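Local coordinates for export chaperone SatS (Mycobacterium tuberculosis H37Rv, PDB 6DNM), which acts as a chaperone for the SecA2 protein export pathway, at residues Pro20-Thr25 and Thr29-Arg34; Pro41-Leu44 and Arg49-Val52; Gly54-Leu59 and Leu89-Thr94; His67-Asp70 and Thr76-Asp79; Asn97-Ser102 and Val124-Asp129. All coordinates share one frame; numbering follows the deposited sequence.

Contact 1 (Pro20-Thr25 and Thr29-Arg34)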
# COMPACT_ATOMS: atom_id res chain seq x y z
N PRO A 20 -7.87 1.35 -7.22
CA PRO A 20 -7.17 2.56 -6.75
C PRO A 20 -6.96 2.46 -5.24
O PRO A 20 -7.83 1.99 -4.51
CB PRO A 20 -8.14 3.69 -7.09
CG PRO A 20 -9.10 3.10 -8.12
CD PRO A 20 -9.21 1.65 -7.73
N ILE A 21 -5.78 2.87 -4.79
CA ILE A 21 -5.47 2.85 -3.37
C ILE A 21 -4.94 4.21 -2.94
O ILE A 21 -4.42 4.98 -3.75
CB ILE A 21 -4.50 1.72 -2.95
CG1 ILE A 21 -3.09 1.99 -3.48
CG2 ILE A 21 -5.01 0.35 -3.41
CD1 ILE A 21 -2.04 1.01 -2.93
N GLN A 22 -5.07 4.50 -1.64
CA GLN A 22 -4.57 5.73 -1.04
C GLN A 22 -3.55 5.36 0.02
O GLN A 22 -3.82 4.51 0.87
CB GLN A 22 -5.71 6.49 -0.37
CG GLN A 22 -5.32 7.82 0.25
CD GLN A 22 -6.42 8.37 1.14
OE1 GLN A 22 -6.81 7.73 2.11
NE2 GLN A 22 -6.93 9.55 0.79
N ILE A 23 -2.38 6.00 -0.01
CA ILE A 23 -1.33 5.75 0.97
C ILE A 23 -1.04 7.07 1.67
O ILE A 23 -0.61 8.03 1.02
CB ILE A 23 -0.04 5.20 0.33
CG1 ILE A 23 -0.31 3.90 -0.45
CG2 ILE A 23 1.04 5.01 1.40
CD1 ILE A 23 0.86 3.46 -1.34
N MET A 24 -1.28 7.12 2.97
CA MET A 24 -1.04 8.34 3.74
C MET A 24 0.20 8.16 4.61
O MET A 24 0.31 7.17 5.34
CB MET A 24 -2.26 8.71 4.58
CG MET A 24 -3.52 8.91 3.74
SD MET A 24 -4.93 9.56 4.68
CE MET A 24 -4.40 11.23 5.04
N THR A 25 1.13 9.09 4.51
CA THR A 25 2.28 9.16 5.39
C THR A 25 2.24 10.49 6.13
O THR A 25 1.43 11.36 5.82
CB THR A 25 3.59 9.02 4.60
OG1 THR A 25 3.88 10.26 3.94
CG2 THR A 25 3.50 7.91 3.56
N THR A 29 0.22 12.32 0.95
CA THR A 29 -0.83 11.37 0.61
C THR A 29 -0.70 11.03 -0.87
O THR A 29 -0.66 11.93 -1.72
CB THR A 29 -2.22 11.94 0.91
OG1 THR A 29 -2.36 12.12 2.33
CG2 THR A 29 -3.32 11.00 0.42
N PHE A 30 -0.63 9.74 -1.17
CA PHE A 30 -0.37 9.27 -2.51
C PHE A 30 -1.50 8.38 -3.01
O PHE A 30 -2.19 7.73 -2.22
CB PHE A 30 0.90 8.42 -2.58
CG PHE A 30 2.15 9.18 -2.31
CD1 PHE A 30 2.51 10.26 -3.10
CD2 PHE A 30 2.99 8.81 -1.28
CE1 PHE A 30 3.68 10.98 -2.85
CE2 PHE A 30 4.16 9.51 -1.02
CZ PHE A 30 4.50 10.59 -1.81
N TYR A 31 -1.65 8.34 -4.33
CA TYR A 31 -2.59 7.48 -5.03
C TYR A 31 -1.84 6.62 -6.03
O TYR A 31 -0.88 7.08 -6.66
CB TYR A 31 -3.67 8.31 -5.75
CG TYR A 31 -4.47 9.09 -4.75
CD1 TYR A 31 -5.60 8.53 -4.15
CD2 TYR A 31 -4.06 10.37 -4.34
CE1 TYR A 31 -6.32 9.23 -3.20
CE2 TYR A 31 -4.77 11.06 -3.37
CZ TYR A 31 -5.90 10.49 -2.81
OH TYR A 31 -6.60 11.18 -1.85
N THR A 32 -2.28 5.37 -6.18
CA THR A 32 -1.75 4.47 -7.20
C THR A 32 -2.79 3.39 -7.44
O THR A 32 -3.90 3.46 -6.91
CB THR A 32 -0.36 3.93 -6.82
OG1 THR A 32 0.21 3.23 -7.94
CG2 THR A 32 -0.41 2.99 -5.62
N LEU A 33 -2.44 2.40 -8.27
CA LEU A 33 -3.30 1.27 -8.56
C LEU A 33 -2.62 -0.02 -8.12
O LEU A 33 -1.39 -0.15 -8.20
CB LEU A 33 -3.61 1.14 -10.06
CG LEU A 33 -4.24 2.35 -10.75
CD1 LEU A 33 -4.44 2.07 -12.23
CD2 LEU A 33 -5.56 2.75 -10.10
N ARG A 34 -3.43 -0.99 -7.68
CA ARG A 34 -2.93 -2.29 -7.28
C ARG A 34 -3.94 -3.36 -7.65
O ARG A 34 -5.15 -3.15 -7.50
CB ARG A 34 -2.69 -2.34 -5.78
CG ARG A 34 -2.08 -3.66 -5.28
CD ARG A 34 -3.10 -4.51 -4.50
NE ARG A 34 -3.71 -3.68 -3.48
CZ ARG A 34 -4.83 -3.93 -2.81
NH1 ARG A 34 -5.27 -3.08 -1.92
NH2 ARG A 34 -5.54 -5.02 -3.03
O HOH W 1 -0.86 12.32 4.69
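Ile21 and Ile23 each pair with a partner, Thr32 and Phe30, through two backbone hydrogen bonds. In the Ile23-Phe30 pair both N-to-O distances, Ile23 N to Phe30 O and Phe30 N to Ile23 O, are 2.8 Å. The other pair is less even: Ile21 N to Thr32 O measures 2.9 Å, while Thr32 N to Ile21 O stretches to 3.3 Å.

Among polar side chains, Gln22 lies alongside Tyr31 with CG anti to its backbone N (chi1 -178°), a pose that carries NE2 out to the phenol. NE2 donates to Tyr31 OH over 3.1 Å, nearly within its own amide plane, which is turned 53° from the ring. One water donates to Thr25 O and also hydrogen-bonds to Thr29 OG1, linking the two segments near the turn.

Apolar contacts occur on both faces. Branched residues suit an extended backbone, and Ile21 CG1 meets Thr32 CG2 at 3.6 Å, the two side chains pointing the same way; Thr32 OG1 turns instead to Ser51 O. Beyond Gln22 and Tyr31 on their face, Leu33 CD2 reaches Pro20 CG at 4.1 Å. With its strands joined by a short loop, this is a classic antiparallel beta hairpin within a mixed sheet.

Contact 2 (Pro41-Leu44 and Arg49-Val52)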
# COMPACT_ATOMS: atom_id res chain seq x y z
N PRO A 41 0.60 -9.57 -5.74
CA PRO A 41 0.24 -8.17 -5.97
C PRO A 41 1.05 -7.57 -7.10
O PRO A 41 2.27 -7.77 -7.19
CB PRO A 41 0.59 -7.50 -4.64
CG PRO A 41 1.66 -8.36 -4.06
CD PRO A 41 1.40 -9.77 -4.52
N ILE A 42 0.37 -6.83 -7.96
CA ILE A 42 1.02 -6.04 -9.00
C ILE A 42 0.54 -4.60 -8.86
O ILE A 42 -0.67 -4.35 -8.81
CB ILE A 42 0.75 -6.55 -10.43
CG1 ILE A 42 0.96 -8.07 -10.54
CG2 ILE A 42 1.66 -5.84 -11.42
CD1 ILE A 42 0.80 -8.60 -11.95
N PHE A 43 1.48 -3.66 -8.77
CA PHE A 43 1.15 -2.25 -8.66
C PHE A 43 1.40 -1.55 -9.99
O PHE A 43 2.11 -2.05 -10.86
CB PHE A 43 2.02 -1.56 -7.60
CG PHE A 43 1.71 -1.97 -6.18
CD1 PHE A 43 0.91 -1.16 -5.38
CD2 PHE A 43 2.26 -3.11 -5.63
CE1 PHE A 43 0.65 -1.51 -4.07
CE2 PHE A 43 2.01 -3.46 -4.31
CZ PHE A 43 1.20 -2.66 -3.53
N LEU A 44 0.79 -0.38 -10.13
CA LEU A 44 1.17 0.53 -11.20
C LEU A 44 2.61 0.96 -10.95
O LEU A 44 2.89 1.73 -10.04
CB LEU A 44 0.22 1.73 -11.17
CG LEU A 44 0.44 2.79 -12.24
CD1 LEU A 44 0.12 2.20 -13.63
CD2 LEU A 44 -0.42 4.03 -11.95
N ARG A 49 9.31 -0.88 -8.28
CA ARG A 49 8.99 0.39 -7.64
C ARG A 49 7.62 0.87 -8.09
O ARG A 49 7.27 0.78 -9.28
CB ARG A 49 10.05 1.47 -7.93
CG ARG A 49 11.46 1.14 -7.44
CD ARG A 49 12.19 2.38 -6.89
NE ARG A 49 12.38 3.42 -7.89
CZ ARG A 49 12.39 4.72 -7.61
NH1 ARG A 49 12.22 5.14 -6.37
NH2 ARG A 49 12.57 5.61 -8.58
N ILE A 50 6.85 1.38 -7.14
CA ILE A 50 5.45 1.74 -7.33
C ILE A 50 5.37 3.21 -7.71
O ILE A 50 5.86 4.08 -6.98
CB ILE A 50 4.67 1.49 -6.04
CG1 ILE A 50 4.75 0.01 -5.63
CG2 ILE A 50 3.23 2.00 -6.16
CD1 ILE A 50 4.46 -0.23 -4.17
N SER A 51 4.72 3.51 -8.83
CA SER A 51 4.48 4.90 -9.22
C SER A 51 3.38 5.50 -8.35
O SER A 51 2.26 4.98 -8.31
CB SER A 51 4.05 4.96 -10.69
OG SER A 51 5.13 4.63 -11.55
N VAL A 52 3.69 6.61 -7.67
CA VAL A 52 2.73 7.29 -6.82
C VAL A 52 2.47 8.70 -7.33
O VAL A 52 3.34 9.35 -7.92
CB VAL A 52 3.15 7.31 -5.34
CG1 VAL A 52 3.16 5.89 -4.79
CG2 VAL A 52 4.51 7.99 -5.16
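Ile50 lays its delta methyl over one face of the Phe43 ring. CD1 stands 3.7 Å from the ring centroid and only 7° off the normal, an almost ideally centred CH-pi contact. Further back, Ile50 CG1 lies 3.7 Å from both Phe43 CG and Phe43 CB, so the aliphatic branch follows the aromatic side chain from its root to the middle of the ring. Ile50 achieves this with CG1 anti to its own carbonyl carbon (chi1 -60°) and the chain extended beyond it. Isoleucine suits the place because one branch is long enough to reach the ring centre while the other, CG2, touches Phe43 CD1 at 4.0 Å. Outside the two segments, the rings of Phe43 and Tyr133 meet edge to face.

Polar contact is confined to the backbone. Ser51 N donates to Leu44 O over 2.8 Å, approaching in the carbonyl plane with a moderately bent N-H...O angle of 148°. Next to this bond Ser51 CB lies 3.5 Å from Leu44 O, and OG hydrogen-bonds to Glu190 OE1. A buried CH-pi contact and one backbone bond, accepted by the residue just after strand 40-43, thus join the mixed four-stranded sheet to strand 49-52 of the three-stranded one, with Ile130 and Tyr133 of helix 117-134 against Ile50.

Contact 3 (Gly54-Leu59 and Leu89-Thr94)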
# COMPACT_ATOMS: atom_id res chain seq x y z
N GLY A 54 0.28 12.57 -6.44
CA GLY A 54 -0.21 13.38 -5.34
C GLY A 54 -1.69 13.69 -5.38
O GLY A 54 -2.21 14.29 -4.44
N SER A 55 -2.38 13.29 -6.44
CA SER A 55 -3.79 13.57 -6.56
C SER A 55 -4.41 12.57 -7.52
O SER A 55 -3.73 11.96 -8.35
CB SER A 55 -4.05 14.99 -7.08
OG SER A 55 -3.58 15.13 -8.41
N GLU A 56 -5.73 12.45 -7.41
CA GLU A 56 -6.46 11.64 -8.37
C GLU A 56 -6.34 12.21 -9.78
O GLU A 56 -6.20 11.45 -10.75
CB GLU A 56 -7.92 11.50 -7.93
CG GLU A 56 -8.05 10.83 -6.56
CD GLU A 56 -9.31 11.24 -5.82
OE1 GLU A 56 -9.20 11.89 -4.75
OE2 GLU A 56 -10.40 10.88 -6.29
N ARG A 57 -6.33 13.54 -9.92
CA ARG A 57 -6.20 14.14 -11.24
C ARG A 57 -4.86 13.79 -11.88
O ARG A 57 -4.79 13.49 -13.07
CB ARG A 57 -6.37 15.66 -11.16
CG ARG A 57 -6.30 16.37 -12.52
CD ARG A 57 -6.83 17.80 -12.46
NE ARG A 57 -5.79 18.77 -12.12
CZ ARG A 57 -5.98 20.08 -12.05
NH1 ARG A 57 -7.18 20.59 -12.31
NH2 ARG A 57 -4.97 20.89 -11.74
N ALA A 58 -3.78 13.83 -11.09
CA ALA A 58 -2.47 13.49 -11.62
C ALA A 58 -2.44 12.04 -12.09
O ALA A 58 -1.88 11.74 -13.15
CB ALA A 58 -1.39 13.76 -10.56
N LEU A 59 -3.02 11.13 -11.30
CA LEU A 59 -3.11 9.73 -11.70
C LEU A 59 -3.90 9.58 -12.99
O LEU A 59 -3.48 8.87 -13.91
CB LEU A 59 -3.74 8.93 -10.55
CG LEU A 59 -4.06 7.45 -10.80
CD1 LEU A 59 -2.86 6.68 -11.35
CD2 LEU A 59 -4.61 6.79 -9.52
N LEU A 89 -13.06 8.68 -16.67
CA LEU A 89 -12.40 7.99 -15.58
C LEU A 89 -12.68 8.72 -14.27
O LEU A 89 -12.47 9.93 -14.17
CB LEU A 89 -10.90 7.92 -15.82
CG LEU A 89 -10.12 7.10 -14.79
CD1 LEU A 89 -10.38 5.61 -14.99
CD2 LEU A 89 -8.63 7.39 -14.85
N ALA A 90 -13.16 7.99 -13.28
CA ALA A 90 -13.48 8.55 -11.97
C ALA A 90 -12.71 7.70 -10.97
O ALA A 90 -13.15 6.60 -10.62
CB ALA A 90 -14.98 8.51 -11.69
N VAL A 91 -11.55 8.20 -10.55
CA VAL A 91 -10.74 7.48 -9.58
C VAL A 91 -11.44 7.57 -8.23
O VAL A 91 -11.78 8.67 -7.76
CB VAL A 91 -9.32 8.05 -9.52
CG1 VAL A 91 -8.47 7.25 -8.54
CG2 VAL A 91 -8.70 8.02 -10.90
N ALA A 92 -11.69 6.42 -7.63
CA ALA A 92 -12.38 6.34 -6.35
C ALA A 92 -11.70 5.24 -5.54
O ALA A 92 -11.49 4.14 -6.06
CB ALA A 92 -13.85 5.99 -6.56
N VAL A 93 -11.36 5.55 -4.29
CA VAL A 93 -10.72 4.61 -3.39
C VAL A 93 -11.76 4.18 -2.35
O VAL A 93 -12.34 5.02 -1.66
CB VAL A 93 -9.49 5.24 -2.71
CG1 VAL A 93 -8.84 4.25 -1.76
CG2 VAL A 93 -8.50 5.74 -3.75
N THR A 94 -11.99 2.87 -2.24
CA THR A 94 -12.89 2.39 -1.21
C THR A 94 -12.18 2.37 0.15
O THR A 94 -10.95 2.41 0.24
CB THR A 94 -13.42 0.99 -1.55
OG1 THR A 94 -12.32 0.10 -1.69
CG2 THR A 94 -14.21 1.02 -2.86
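Ser55 OG accepts from Ala58 N over 3.0 Å, capping the helix whose first turn brings Glu56 and Leu59 against Val91. Serine suits this N-cap position because its short side chain can fold back onto an amide that the helix itself leaves without a backbone acceptor. Leu59 N, one residue further on, is held by Ser55 O at 3.1 Å, which completes the opening turn.

Across the contact the meeting is mostly apolar. Leu59 and Val91 cross at about a right angle, with Leu59 CD2 and Val91 CG1 4.0 Å apart. CG1 reaches Leu59 because it stands anti to the backbone N of Val91 (chi1 -178°), and the same methyl lies 4.1 Å from Glu56 CG. The two beta carbons, Glu56 CB and Val91 CB, are 4.0 Å apart, so the aliphatic part of the glutamate serves as packing surface. Val91 also rests on Pro20 of strand 19-24, and Leu59 on Leu44 and Phe53.

At the polar end of Glu56, OE2 approaches Val91 O to 3.0 Å, and since both are acceptors neither gains a hydrogen bond from the other. The nearby carbonyl would tend to disfavour negative charge on the carboxylate, whereas the N-terminal end of the helix would tend to stabilise it, so the net effect stays open. Cohesion across this contact therefore comes from methyl and methylene groups.

Contact 4 (His67-Asp70 and Thr76-Asp79)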
# COMPACT_ATOMS: atom_id res chain seq x y z
N HIS A 67 1.77 3.88 -21.95
CA HIS A 67 2.81 3.54 -21.00
C HIS A 67 3.12 2.06 -21.11
O HIS A 67 2.26 1.24 -21.48
CB HIS A 67 2.39 3.84 -19.56
CG HIS A 67 2.29 5.30 -19.24
ND1 HIS A 67 3.38 6.15 -19.30
CD2 HIS A 67 1.24 6.06 -18.86
CE1 HIS A 67 3.00 7.37 -18.97
NE2 HIS A 67 1.71 7.35 -18.70
N ASP A 68 4.36 1.72 -20.80
CA ASP A 68 4.77 0.34 -20.61
C ASP A 68 5.16 0.21 -19.14
O ASP A 68 6.22 0.68 -18.73
CB ASP A 68 5.91 -0.04 -21.54
CG ASP A 68 6.10 -1.54 -21.64
OD1 ASP A 68 7.13 -2.05 -21.17
OD2 ASP A 68 5.19 -2.22 -22.18
N HIS A 69 4.27 -0.38 -18.36
CA HIS A 69 4.50 -0.64 -16.95
C HIS A 69 3.85 -1.97 -16.62
O HIS A 69 3.32 -2.66 -17.49
CB HIS A 69 3.93 0.49 -16.08
CG HIS A 69 2.50 0.81 -16.38
ND1 HIS A 69 1.49 -0.11 -16.26
CD2 HIS A 69 1.92 1.96 -16.82
CE1 HIS A 69 0.34 0.44 -16.61
NE2 HIS A 69 0.58 1.70 -16.95
N ASP A 70 3.87 -2.33 -15.34
CA ASP A 70 3.52 -3.69 -14.96
C ASP A 70 2.04 -4.01 -15.10
O ASP A 70 1.69 -5.20 -15.06
CB ASP A 70 4.03 -4.01 -13.55
CG ASP A 70 5.54 -4.11 -13.49
OD1 ASP A 70 6.19 -4.29 -14.55
OD2 ASP A 70 6.08 -4.05 -12.37
N THR A 76 -7.76 -5.83 -18.88
CA THR A 76 -8.66 -4.72 -18.64
C THR A 76 -7.94 -3.38 -18.54
O THR A 76 -8.59 -2.37 -18.26
CB THR A 76 -9.48 -4.96 -17.36
OG1 THR A 76 -8.61 -5.48 -16.34
CG2 THR A 76 -10.61 -5.94 -17.63
N TYR A 77 -6.62 -3.35 -18.75
CA TYR A 77 -5.93 -2.07 -18.66
C TYR A 77 -6.42 -1.09 -19.72
O TYR A 77 -6.55 0.11 -19.46
CB TYR A 77 -4.41 -2.24 -18.72
CG TYR A 77 -3.72 -0.91 -18.51
CD1 TYR A 77 -3.60 -0.38 -17.23
CD2 TYR A 77 -3.26 -0.16 -19.59
CE1 TYR A 77 -3.01 0.85 -17.03
CE2 TYR A 77 -2.65 1.07 -19.40
CZ TYR A 77 -2.53 1.57 -18.10
OH TYR A 77 -1.94 2.79 -17.88
N ASP A 78 -6.70 -1.58 -20.92
CA ASP A 78 -7.18 -0.71 -21.99
C ASP A 78 -8.48 -0.02 -21.61
O ASP A 78 -8.71 1.08 -22.04
CB ASP A 78 -7.32 -1.44 -23.32
CG ASP A 78 -7.31 -0.49 -24.52
OD1 ASP A 78 -6.24 0.08 -24.83
OD2 ASP A 78 -8.36 -0.31 -25.15
N ASP A 79 -9.32 -0.66 -20.80
CA ASP A 79 -10.53 -0.02 -20.32
C ASP A 79 -10.21 1.20 -19.46
O ASP A 79 -10.90 2.22 -19.52
CB ASP A 79 -11.38 -1.01 -19.51
CG ASP A 79 -12.18 -1.96 -20.39
OD1 ASP A 79 -12.18 -1.80 -21.63
OD2 ASP A 79 -12.82 -2.87 -19.83
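Two residues before His69 meets the phenol of Tyr77, the segment begins with His67, whose ring stacks on Tyr62. The exposed Asp68 follows.

His69 makes the contact. Its CG sits between the backbone N and the carbonyl carbon (chi1 51°), and from there the imidazole comes at Tyr77 from the opposite direction. NE2 donates to Tyr77 OH over 2.9 Å, the oxygen lying almost exactly in the imidazole plane, whereas the N-H donor stands above the plane of the phenol ring. The bond is somewhat bent (151°), and the same ring edge is also directed at the Tyr77 face in an offset edge-to-face stack, centroids 4.8 Å apart and planes 80° to each other. The NE2-CE1 edge leads, His69 NE2 lying 3.3 Å from Tyr77 CZ and His69 CE1 3.4 Å from Tyr77 CE1. On the far nitrogen, ND1 accepts a hydrogen bond from Leu71 N, so both ring nitrogens are occupied and the imidazole is fixed in rotation, consistent with a neutral ring protonated at NE2. Histidine suits the site by offering a donor and an acceptor on one flat group.

Asp70 closes the segment and directs OD2 to Tyr133 OH in helix 117-134. Tyr77, in the first turn of helix 77-86, thus fastens that helix to the loop leaving helix 56-63, whose Tyr62 touches His69 and whose Leu63 touches Tyr77, while Leu44 beyond strand 40-43 packs on the histidine.

Contact 5 (Asn97-Ser102 and Val124-Asp129)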
# COMPACT_ATOMS: atom_id res chain seq x y z
N ASN A 97 -9.25 0.22 1.04
CA ASN A 97 -8.02 0.46 0.29
C ASN A 97 -7.33 1.75 0.73
O ASN A 97 -6.55 2.34 -0.03
CB ASN A 97 -8.30 0.45 -1.21
CG ASN A 97 -8.56 -0.94 -1.71
OD1 ASN A 97 -7.90 -1.88 -1.27
ND2 ASN A 97 -9.53 -1.09 -2.59
N VAL A 98 -7.60 2.17 1.97
CA VAL A 98 -6.97 3.33 2.59
C VAL A 98 -5.91 2.80 3.55
O VAL A 98 -6.22 2.08 4.51
CB VAL A 98 -8.01 4.19 3.31
CG1 VAL A 98 -7.35 5.24 4.18
CG2 VAL A 98 -8.93 4.85 2.29
N TYR A 99 -4.65 3.15 3.30
CA TYR A 99 -3.52 2.64 4.07
C TYR A 99 -2.78 3.81 4.70
O TYR A 99 -2.34 4.72 4.01
CB TYR A 99 -2.58 1.89 3.14
CG TYR A 99 -3.20 0.68 2.50
CD1 TYR A 99 -3.44 -0.47 3.23
CD2 TYR A 99 -3.58 0.69 1.15
CE1 TYR A 99 -4.00 -1.60 2.65
CE2 TYR A 99 -4.15 -0.43 0.56
CZ TYR A 99 -4.35 -1.57 1.32
OH TYR A 99 -4.92 -2.70 0.74
N VAL A 100 -2.62 3.78 6.02
CA VAL A 100 -2.08 4.91 6.76
C VAL A 100 -0.84 4.45 7.51
O VAL A 100 -0.93 3.67 8.47
CB VAL A 100 -3.11 5.51 7.73
CG1 VAL A 100 -2.53 6.73 8.45
CG2 VAL A 100 -4.37 5.88 6.98
N LEU A 101 0.33 4.96 7.11
CA LEU A 101 1.56 4.76 7.87
C LEU A 101 1.79 5.85 8.90
O LEU A 101 2.55 5.63 9.85
CB LEU A 101 2.76 4.68 6.92
CG LEU A 101 2.69 3.61 5.84
CD1 LEU A 101 4.00 3.53 5.07
CD2 LEU A 101 2.32 2.24 6.42
N SER A 102 1.12 7.00 8.74
CA SER A 102 1.30 8.17 9.60
C SER A 102 1.14 7.84 11.07
O SER A 102 0.16 7.21 11.48
CB SER A 102 0.23 9.19 9.22
OG SER A 102 0.12 9.29 7.82
N VAL A 124 0.02 -3.38 7.59
CA VAL A 124 0.77 -4.61 7.34
C VAL A 124 0.32 -5.26 6.03
O VAL A 124 1.14 -5.80 5.29
CB VAL A 124 0.64 -5.56 8.54
CG1 VAL A 124 1.17 -6.95 8.21
CG2 VAL A 124 1.40 -4.98 9.72
N GLU A 125 -0.98 -5.19 5.72
CA GLU A 125 -1.46 -5.67 4.43
C GLU A 125 -0.73 -4.98 3.28
O GLU A 125 -0.22 -5.63 2.37
CB GLU A 125 -2.97 -5.45 4.35
CG GLU A 125 -3.59 -5.78 3.02
CD GLU A 125 -5.08 -5.56 3.03
OE1 GLU A 125 -5.79 -6.24 3.81
OE2 GLU A 125 -5.55 -4.70 2.26
N LEU A 126 -0.63 -3.65 3.33
CA LEU A 126 0.10 -2.93 2.28
C LEU A 126 1.57 -3.29 2.27
O LEU A 126 2.16 -3.52 1.21
CB LEU A 126 -0.05 -1.42 2.47
CG LEU A 126 0.79 -0.57 1.51
CD1 LEU A 126 0.29 -0.67 0.07
CD2 LEU A 126 0.83 0.87 1.99
N LEU A 127 2.19 -3.34 3.45
CA LEU A 127 3.62 -3.63 3.54
C LEU A 127 3.96 -4.97 2.91
O LEU A 127 4.93 -5.10 2.15
CB LEU A 127 4.06 -3.62 5.00
CG LEU A 127 4.06 -2.28 5.71
CD1 LEU A 127 4.46 -2.45 7.16
CD2 LEU A 127 5.01 -1.39 5.01
N ARG A 128 3.17 -6.01 3.23
CA ARG A 128 3.42 -7.32 2.65
C ARG A 128 3.27 -7.28 1.13
O ARG A 128 4.06 -7.89 0.41
CB ARG A 128 2.47 -8.36 3.25
CG ARG A 128 2.61 -8.52 4.74
CD ARG A 128 3.33 -9.78 5.07
NE ARG A 128 3.26 -10.09 6.49
CZ ARG A 128 4.21 -10.72 7.15
NH1 ARG A 128 5.32 -11.09 6.52
NH2 ARG A 128 4.06 -10.98 8.44
N ASP A 129 2.26 -6.55 0.64
CA ASP A 129 2.08 -6.43 -0.81
C ASP A 129 3.27 -5.72 -1.44
O ASP A 129 3.73 -6.11 -2.52
CB ASP A 129 0.80 -5.66 -1.11
CG ASP A 129 -0.45 -6.51 -1.00
OD1 ASP A 129 -0.35 -7.74 -0.83
OD2 ASP A 129 -1.56 -5.94 -1.09
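Tyr99 meets helix residues Leu126 and Glu125 in two different ways, one tight and buried, the other nearer to solvent. The tight part is a CH-pi contact of Leu126 CB over the phenol face. This CB lies 3.6 Å from Tyr99 CD1 and 3.9 Å from the ring centroid, 23° off the normal and so displaced toward the rim. Leu126 CD2 extends the same contact back to Tyr99 CB at 3.7 Å, so that the leucine covers the side chain from its root outward. Tyrosine suits this position in the strand because its face receives the Leu126 methylene while its beta carbon meets CD2, and its hydroxyl still carries a polar group beyond them.

That hydroxyl lies on the more solvent-accessible side, reached by the partly exposed Glu125 and joined to it by one short bond. Tyr99 OH donates to Glu125 OE2 over 2.6 Å, and the carboxylate oxygen uses its anti lone pair, the one turned away from the other oxygen. Glu125 reaches across because its chain is extended, with CG anti to the backbone N (chi1 175°). It comes in at the ring edge, nearly at right angles to the tyrosine side chain. Arg34 NH1 is also close to the hydroxyl.

Strand 98-100 is an outermost strand of the mixed sheet, parallel to 19-24, and Tyr99 also touches Ile21 there. Helix 117-134 lies against it, and helix 170-185 also packs on helix 117-134, through Leu127 on Trp176, Leu179 and Val183.

Overall arrangement
From the N terminus, contact 1 closes the shortest loop, the hairpin of strands 19-24 and 29-37. Contact 2 follows in series: strand 40-43 borders 29-37 in the four-stranded sheet, and its link to 49-52 brings in the three-stranded sheet. Contact 3 then spans a longer excursion, from the start of helix 56-63 to the loop before strand 98-100, and contact 4 is nested inside it, tying the start of helix 77-86 to the preceding loop. Contact 5 comes last, setting helix 117-134 on strand 98-100, which joins the hairpin beside 19-24. No two contacts cross. Leu44 links contacts 2, 3 and 4, packing on Leu59 and His69.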